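Local coordinates for protein aldo-keto Reductase, OXIDOREDUCTASE (Salmonella typhimurium, PDB 5T79) that binds NADPH and probably acts as an aldo-keto reductase, of interest for reducing 3-hydroxybutanal to 1,3-butanediol, at residues A[191-196]-A[219-224]; A[14-19]-A[287-292]. All coordinates share one frame; numbering follows the deposited sequence. Where two conformers were deposited one is given.

Contact 1 (A[191-196]-A[219-224]). With NDP (NADPH dihydro-nicotinamide-adenine-dinucleotide phosphate), chain E.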
loop_
_atom_site.group_PDB
_atom_site.type_symbol
_atom_site.label_atom_id
_atom_site.label_comp_id
_atom_site.label_asym_id
_atom_site.label_seq_id
_atom_site.Cartn_x
_atom_site.Cartn_y
_atom_site.Cartn_z
ATOM N N ILE A 191 -0.763 -9.547 6.503
ATOM C CA ILE A 191 0.179 -8.663 5.843
ATOM C C ILE A 191 0.720 -7.565 6.751
ATOM O O ILE A 191 0.090 -7.164 7.731
ATOM C CB ILE A 191 -0.605 -8.040 4.613
ATOM C CG1 ILE A 191 0.337 -7.304 3.598
ATOM C CG2 ILE A 191 -1.807 -7.129 5.046
ATOM C CD1 ILE A 191 -0.334 -7.068 2.210
ATOM N N HIS A 192 1.879 -7.045 6.351
ATOM C CA HIS A 192 2.533 -5.903 6.958
ATOM C C HIS A 192 2.728 -4.876 5.873
ATOM O O HIS A 192 3.185 -5.216 4.778
ATOM C CB HIS A 192 3.886 -6.314 7.564
ATOM C CG HIS A 192 4.552 -5.241 8.384
ATOM N ND1 HIS A 192 4.850 -3.993 7.849
ATOM C CD2 HIS A 192 5.002 -5.288 9.656
ATOM C CE1 HIS A 192 5.475 -3.325 8.811
ATOM N NE2 HIS A 192 5.584 -4.059 9.920
ATOM N N GLN A 193 2.383 -3.621 6.168
ATOM C CA GLN A 193 2.582 -2.528 5.247
ATOM C C GLN A 193 3.652 -1.583 5.805
ATOM O O GLN A 193 3.334 -0.664 6.570
ATOM C CB GLN A 193 1.272 -1.784 4.972
ATOM C CG GLN A 193 1.444 -0.636 3.963
ATOM C CD GLN A 193 0.141 -0.019 3.545
ATOM O OE1 GLN A 193 0.008 1.196 3.568
ATOM N NE2 GLN A 193 -0.856 -0.811 3.148
ATOM N N PRO A 194 4.920 -1.778 5.382
ATOM C CA PRO A 194 5.987 -0.858 5.795
ATOM C C PRO A 194 6.343 0.150 4.705
ATOM O O PRO A 194 6.128 -0.108 3.508
ATOM C CB PRO A 194 7.184 -1.802 5.967
ATOM C CG PRO A 194 6.971 -2.881 4.869
ATOM C CD PRO A 194 5.454 -2.884 4.558
ATOM N N LYS A 195 7.002 1.255 5.100
ATOM C CA LYS A 195 7.571 2.173 4.119
ATOM C C LYS A 195 8.842 1.511 3.580
ATOM O O LYS A 195 9.662 1.058 4.386
ATOM C CB LYS A 195 7.890 3.529 4.784
ATOM C CG LYS A 195 8.344 4.596 3.813
ATOM C CD LYS A 195 8.595 5.908 4.573
ATOM C CE LYS A 195 7.498 6.915 4.320
ATOM N NZ LYS A 195 7.591 8.086 5.238
ATOM N N TYR A 196 8.983 1.385 2.234
ATOM C CA TYR A 196 10.170 0.751 1.636
ATOM C C TYR A 196 10.431 1.287 0.245
ATOM O O TYR A 196 9.549 1.260 -0.614
ATOM C CB TYR A 196 10.024 -0.791 1.595
ATOM C CG TYR A 196 11.208 -1.580 1.040
ATOM C CD1 TYR A 196 12.523 -1.179 1.283
ATOM C CD2 TYR A 196 11.012 -2.798 0.396
ATOM C CE1 TYR A 196 13.613 -1.967 0.879
ATOM C CE2 TYR A 196 12.086 -3.571 -0.045
ATOM C CZ TYR A 196 13.382 -3.159 0.207
ATOM O OH TYR A 196 14.418 -3.958 -0.211
ATOM N N ILE A 219 3.563 -5.268 1.724
ATOM C CA ILE A 219 3.214 -4.343 0.653
ATOM C C ILE A 219 3.970 -3.023 0.928
ATOM O O ILE A 219 3.729 -2.365 1.942
ATOM C CB ILE A 219 1.670 -4.187 0.494
ATOM C CG1 ILE A 219 1.318 -3.240 -0.679
ATOM C CG2 ILE A 219 0.943 -3.761 1.823
ATOM C CD1 ILE A 219 -0.116 -3.327 -1.147
ATOM N N ALA A 220 4.911 -2.670 0.041
ATOM C CA ALA A 220 5.763 -1.492 0.221
ATOM C C ALA A 220 5.043 -0.197 -0.086
ATOM O O ALA A 220 4.618 0.019 -1.219
ATOM C CB ALA A 220 7.008 -1.613 -0.655
ATOM N N PHE A 221 4.943 0.695 0.910
ATOM C CA PHE A 221 4.315 1.975 0.648
ATOM C C PHE A 221 5.421 3.013 0.450
ATOM O O PHE A 221 6.565 2.803 0.871
ATOM C CB PHE A 221 3.281 2.338 1.695
ATOM C CG PHE A 221 3.747 2.976 2.954
ATOM C CD1 PHE A 221 3.975 4.347 3.014
ATOM C CD2 PHE A 221 3.841 2.239 4.126
ATOM C CE1 PHE A 221 4.390 4.948 4.197
ATOM C CE2 PHE A 221 4.207 2.854 5.327
ATOM C CZ PHE A 221 4.477 4.201 5.357
ATOM N N SER A 222 5.083 4.122 -0.215
ATOM C CA SER A 222 6.027 5.178 -0.625
ATOM C C SER A 222 7.224 4.538 -1.378
ATOM O O SER A 222 8.389 4.821 -1.061
ATOM C CB SER A 222 6.488 6.018 0.567
ATOM O OG SER A 222 7.013 7.244 0.090
ATOM N N PRO A 223 6.970 3.645 -2.373
ATOM C CA PRO A 223 8.101 2.998 -3.081
ATOM C C PRO A 223 8.875 3.940 -4.002
ATOM O O PRO A 223 9.952 3.580 -4.484
ATOM C CB PRO A 223 7.409 1.909 -3.889
ATOM C CG PRO A 223 6.061 2.519 -4.237
ATOM C CD PRO A 223 5.674 3.180 -2.931
ATOM N N LEU A 224 8.319 5.150 -4.250
ATOM C CA LEU A 224 8.983 6.175 -5.056
ATOM C C LEU A 224 9.413 7.325 -4.145
ATOM O O LEU A 224 9.709 8.420 -4.629
ATOM C CB LEU A 224 8.080 6.678 -6.213
ATOM C CG LEU A 224 7.654 5.617 -7.245
ATOM C CD1 LEU A 224 6.776 6.226 -8.333
ATOM C CD2 LEU A 224 8.860 4.947 -7.887
HETATM P PA NDP E . 4.620 6.852 -4.435
HETATM O O1A NDP E . 4.377 5.788 -5.462
HETATM O O2A NDP E . 5.786 6.916 -3.555
HETATM O O5B NDP E . 4.541 8.322 -5.085
HETATM C C5B NDP E . 3.261 8.649 -5.662
HETATM C C4B NDP E . 3.262 10.038 -6.237
HETATM O O4B NDP E . 4.450 10.226 -7.039
HETATM C C3B NDP E . 2.071 10.321 -7.151
HETATM O O3B NDP E . 1.012 10.928 -6.413
HETATM C C2B NDP E . 2.656 11.227 -8.226
HETATM O O2B NDP E . 2.613 12.614 -7.823
HETATM C C1B NDP E . 4.116 10.773 -8.300
HETATM N N9A NDP E . 4.392 9.768 -9.323
HETATM C C8A NDP E . 4.048 8.442 -9.313
HETATM N N7A NDP E . 4.441 7.779 -10.374
HETATM C C5A NDP E . 5.084 8.740 -11.141
HETATM C C6A NDP E . 5.672 8.697 -12.422
HETATM N N6A NDP E . 5.838 7.573 -13.128
HETATM N N1A NDP E . 6.144 9.856 -12.933
HETATM C C2A NDP E . 6.080 10.965 -12.188
HETATM N N3A NDP E . 5.572 11.122 -10.962
HETATM C C4A NDP E . 5.067 9.969 -10.500
HETATM O O3 NDP E . 3.333 6.585 -3.545
HETATM P PN NDP E . 2.948 7.343 -2.191
HETATM O O1N NDP E . 1.943 8.299 -2.718
HETATM O O2N NDP E . 4.155 7.858 -1.420
HETATM O O5D NDP E . 2.301 6.298 -1.129
HETATM C C5D NDP E . 1.913 5.000 -1.656
HETATM C C4D NDP E . 0.642 4.510 -1.002
HETATM O O4D NDP E . 0.965 3.956 0.287
HETATM C C3D NDP E . -0.432 5.547 -0.730
HETATM O O3D NDP E . -1.196 5.797 -1.899
HETATM C C2D NDP E . -1.196 4.936 0.453
HETATM O O2D NDP E . -2.289 4.066 0.160
HETATM C C1D NDP E . -0.084 4.197 1.203
HETATM N N1N NDP E . 0.501 4.978 2.312
HETATM C C2N NDP E . 0.420 4.410 3.583
HETATM C C3N NDP E . 0.916 5.012 4.679
HETATM C C7N NDP E . 1.048 4.217 5.950
HETATM O O7N NDP E . 1.452 4.851 6.937
HETATM N N7N NDP E . 0.705 2.930 6.018
HETATM C C4N NDP E . 1.370 6.445 4.599
HETATM C C5N NDP E . 1.664 6.859 3.197
HETATM C C6N NDP E . 1.233 6.188 2.148
HETATM P P2B NDP E . 2.147 13.906 -8.690
HETATM O O1X NDP E . 0.963 14.647 -8.188
HETATM O O2X NDP E . 3.424 14.734 -8.671
HETATM O O3X NDP E . 1.976 13.371 -10.107
#
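F221 lies between K195 and the nicotinamide of NADPH. The CB of K195 meets one ring face in a CH-pi contact, 3.8 Å from the centroid of the F221 ring, while nicotinamide C3N sits over the centre of the opposite face, 3.4 Å above its plane. F221 has CG between its backbone N and carbonyl carbon (chi1 84°), a rotamer that turns the ring against the cofactor. The two backbones are joined by three hydrogen bonds: I219 N donates to H192 O, F221 N to P194 O at 3.0 Å and Y196 N to F221 O. Deeper in, I191 CD1 packs on I219 CG2 at 3.6 Å. Q193, extended with CG anti to its backbone N (chi1 -178°), receives the carboxamide N7N of NADPH on OE1 at 3.1 Å in a nearly straight bond; its NE2 is hydrogen-bonded to D61 OD1. The carbonyl O of Y196 is buried without a hydrogen-bond donor. Further along 219-224, L224 N donates to phosphate oxygen O2A at 3.2 Å. The looser side is the outer chain of exposed K195, bent at chi3, though CE still touches F221 CE1 (3.7 Å). Parallel strand ends carrying an aromatic ring stacked on nicotinamide are typical of the aldo-keto reductase TIM barrel.

Contact 2 (A[14-19]-A[287-292]); sequences EYRRCG and RNDNVT. With SO4 (sulfate ion), chain B.
R16 reaches across to the 287-292 loop and spends two of its guanidinium nitrogens on three acceptors. Its NE donates to T292 O at 2.9 Å; the oxygen lies in the guanidinium plane, but NE stands above the carbonyl plane, and the bond is bent (136° at the hydrogen). NH2 serves two oxygens: V291 O at 2.8 Å, the straighter bond, and D289 OD1 at 2.9 Å, a salt bridge in which the carboxylate uses its anti lone pair and is turned 63° from the guanidinium. The bend at chi3 (53°) swings the R16 head toward these acceptors. R16 belongs to strand 15-17, which with 24-31 forms an antiparallel hairpin, as in other aldo-keto reductases, where such a hairpin covers the end of the barrel at which the strands begin; the loop it meets leads into the parallel barrel strand 293-296. The two branches of T292 have different partners. CG2 packs against the backbone of 16-18, 3.6 Å from C18 CA, whereas OG1 is hydrogen-bonded to S218 N and, at 2.7 Å, to a water. That water also donates to R17 O and accepts from G19 N, so both backbone groups are satisfied through it. At the start of the loop, R287 NE and NH1 and N288 ND2 hold a sulfate, probably from the crystallisation liquor; R287 NE meets O2 of the sulfate at 2.9 Å, and NH1 also forms a salt bridge with E204.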
loop_
_atom_site.group_PDB
_atom_site.type_symbol
_atom_site.label_atom_id
_atom_site.label_comp_id
_atom_site.label_asym_id
_atom_site.label_seq_id
_atom_site.Cartn_x
_atom_site.Cartn_y
_atom_site.Cartn_z
ATOM N N GLU A 14 0.976 -9.674 -12.984
ATOM C CA GLU A 14 1.505 -10.782 -12.203
ATOM C C GLU A 14 0.863 -10.723 -10.838
ATOM O O GLU A 14 0.783 -9.641 -10.245
ATOM C CB GLU A 14 3.029 -10.707 -12.078
ATOM C CG GLU A 14 3.726 -10.898 -13.404
ATOM C CD GLU A 14 5.237 -10.835 -13.367
ATOM O OE1 GLU A 14 5.828 -10.801 -12.260
ATOM O OE2 GLU A 14 5.832 -10.837 -14.468
ATOM N N TYR A 15 0.374 -11.850 -10.352
ATOM C CA TYR A 15 -0.252 -11.933 -9.025
ATOM C C TYR A 15 0.702 -12.694 -8.145
ATOM O O TYR A 15 1.273 -13.695 -8.573
ATOM C CB TYR A 15 -1.665 -12.559 -9.101
ATOM C CG TYR A 15 -2.567 -11.665 -9.924
ATOM C CD1 TYR A 15 -3.151 -10.525 -9.369
ATOM C CD2 TYR A 15 -2.742 -11.890 -11.286
ATOM C CE1 TYR A 15 -3.895 -9.637 -10.153
ATOM C CE2 TYR A 15 -3.477 -11.006 -12.078
ATOM C CZ TYR A 15 -4.059 -9.892 -11.508
ATOM O OH TYR A 15 -4.751 -9.024 -12.325
ATOM N N ARG A 16 0.930 -12.191 -6.941
ATOM C CA ARG A 16 1.955 -12.728 -6.048
ATOM C C ARG A 16 1.337 -13.173 -4.745
ATOM O O ARG A 16 0.576 -12.420 -4.138
ATOM C CB ARG A 16 3.034 -11.642 -5.825
ATOM C CG ARG A 16 3.763 -11.274 -7.152
ATOM C CD ARG A 16 4.702 -10.087 -7.055
ATOM N NE ARG A 16 5.669 -10.238 -5.957
ATOM C CZ ARG A 16 6.832 -10.864 -6.048
ATOM N NH1 ARG A 16 7.189 -11.455 -7.181
ATOM N NH2 ARG A 16 7.631 -10.943 -4.993
ATOM N N ARG A 17 1.657 -14.408 -4.310
ATOM C CA ARG A 17 1.071 -14.924 -3.074
ATOM C C ARG A 17 1.542 -14.103 -1.877
ATOM O O ARG A 17 2.730 -13.853 -1.721
ATOM C CB ARG A 17 1.395 -16.400 -2.858
ATOM C CG ARG A 17 0.476 -16.983 -1.767
ATOM C CD ARG A 17 0.327 -18.453 -1.876
ATOM N NE ARG A 17 -0.280 -18.863 -3.140
ATOM C CZ ARG A 17 -1.556 -19.196 -3.294
ATOM N NH1 ARG A 17 -2.396 -19.131 -2.264
ATOM N NH2 ARG A 17 -2.002 -19.612 -4.473
ATOM N N CYS A 18 0.585 -13.718 -1.034
ATOM C CA CYS A 18 0.773 -12.873 0.142
ATOM C C CYS A 18 1.118 -13.754 1.347
ATOM O O CYS A 18 0.228 -14.271 2.019
ATOM C CB CYS A 18 -0.489 -12.041 0.364
ATOM S SG CYS A 18 -0.384 -10.858 1.743
ATOM N N GLY A 19 2.418 -13.960 1.559
ATOM C CA GLY A 19 2.963 -14.827 2.608
ATOM C C GLY A 19 2.420 -16.228 2.429
ATOM O O GLY A 19 2.311 -16.697 1.291
ATOM N N ARG A 287 13.068 -7.033 -6.093
ATOM C CA ARG A 287 14.261 -7.747 -6.612
ATOM C C ARG A 287 14.633 -9.048 -5.863
ATOM O O ARG A 287 15.253 -9.932 -6.471
ATOM C CB ARG A 287 15.479 -6.814 -6.636
ATOM C CG ARG A 287 16.129 -6.581 -5.263
ATOM C CD ARG A 287 17.062 -5.384 -5.240
ATOM N NE ARG A 287 17.675 -5.234 -3.921
ATOM C CZ ARG A 287 17.044 -4.788 -2.839
ATOM N NH1 ARG A 287 17.680 -4.719 -1.677
ATOM N NH2 ARG A 287 15.776 -4.397 -2.913
ATOM N N ASN A 288 14.329 -9.139 -4.550
ATOM C CA ASN A 288 14.707 -10.314 -3.747
ATOM C C ASN A 288 13.544 -11.281 -3.527
ATOM O O ASN A 288 13.675 -12.222 -2.743
ATOM C CB ASN A 288 15.291 -9.872 -2.405
ATOM C CG ASN A 288 16.638 -9.211 -2.568
ATOM O OD1 ASN A 288 17.511 -9.729 -3.258
ATOM N ND2 ASN A 288 16.841 -8.060 -1.933
ATOM N N ASP A 289 12.426 -11.075 -4.242
ATOM C CA ASP A 289 11.223 -11.924 -4.147
ATOM C C ASP A 289 10.807 -12.114 -2.657
ATOM O O ASP A 289 10.441 -13.210 -2.253
ATOM C CB ASP A 289 11.457 -13.286 -4.866
ATOM C CG ASP A 289 10.194 -14.091 -5.112
ATOM O OD1 ASP A 289 9.094 -13.487 -5.129
ATOM O OD2 ASP A 289 10.301 -15.331 -5.272
ATOM N N ASN A 290 10.929 -11.044 -1.831
ATOM C CA ASN A 290 10.580 -11.136 -0.414
ATOM C C ASN A 290 9.676 -9.955 0.003
ATOM O O ASN A 290 9.575 -9.617 1.183
ATOM C CB ASN A 290 11.840 -11.248 0.469
ATOM C CG ASN A 290 12.775 -10.063 0.478
ATOM O OD1 ASN A 290 12.666 -9.128 -0.315
ATOM N ND2 ASN A 290 13.781 -10.116 1.336
ATOM N N VAL A 291 9.022 -9.342 -0.995
ATOM C CA VAL A 291 8.005 -8.280 -0.856
ATOM C C VAL A 291 6.863 -8.708 -1.766
ATOM O O VAL A 291 7.120 -9.087 -2.908
ATOM C CB VAL A 291 8.522 -6.845 -1.168
ATOM C CG1 VAL A 291 7.368 -5.839 -1.149
ATOM C CG2 VAL A 291 9.615 -6.426 -0.178
ATOM N N THR A 292 5.624 -8.736 -1.263
ATOM C CA THR A 292 4.505 -9.220 -2.097
ATOM C C THR A 292 4.126 -8.237 -3.172
ATOM O O THR A 292 3.890 -8.634 -4.317
ATOM C CB THR A 292 3.226 -9.489 -1.258
ATOM O OG1 THR A 292 3.588 -10.102 -0.034
ATOM C CG2 THR A 292 2.166 -10.303 -2.029
HETATM S S SO4 B . 20.693 -6.377 -2.447
HETATM O O1 SO4 B . 20.491 -5.308 -1.476
HETATM O O2 SO4 B . 20.470 -5.817 -3.770
HETATM O O3 SO4 B . 22.081 -6.828 -2.341
HETATM O O4 SO4 B . 19.793 -7.471 -2.105
HETATM O O HOH W 1 4.616 -12.581 0.219
#

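Overall arrangement
Contacts 1 and 2 have centres about 12 Å apart and reach the same curled sheet. In chain order come 14-19, 191-196, 219-224 and 287-292, so the two segments of contact 1 fall between those of contact 2. Contact 1 joins neighbouring strands 191-193 and 217-220 and lies about 6 Å from the chain centre, beside NADPH. Contact 2, about 13 Å from that centre, ties the N-terminal strand 15-17 to the loop before strand 293-296, which itself pairs with 217-220. The two meet directly: Y196 OH, also hydrogen-bonded to E204, probably hydrogen-bonds to R287 NH2, and I191 CD1 packs on C18 SG. Strand 191-193 thus meets the hairpin segment at its start and NADPH at its far end.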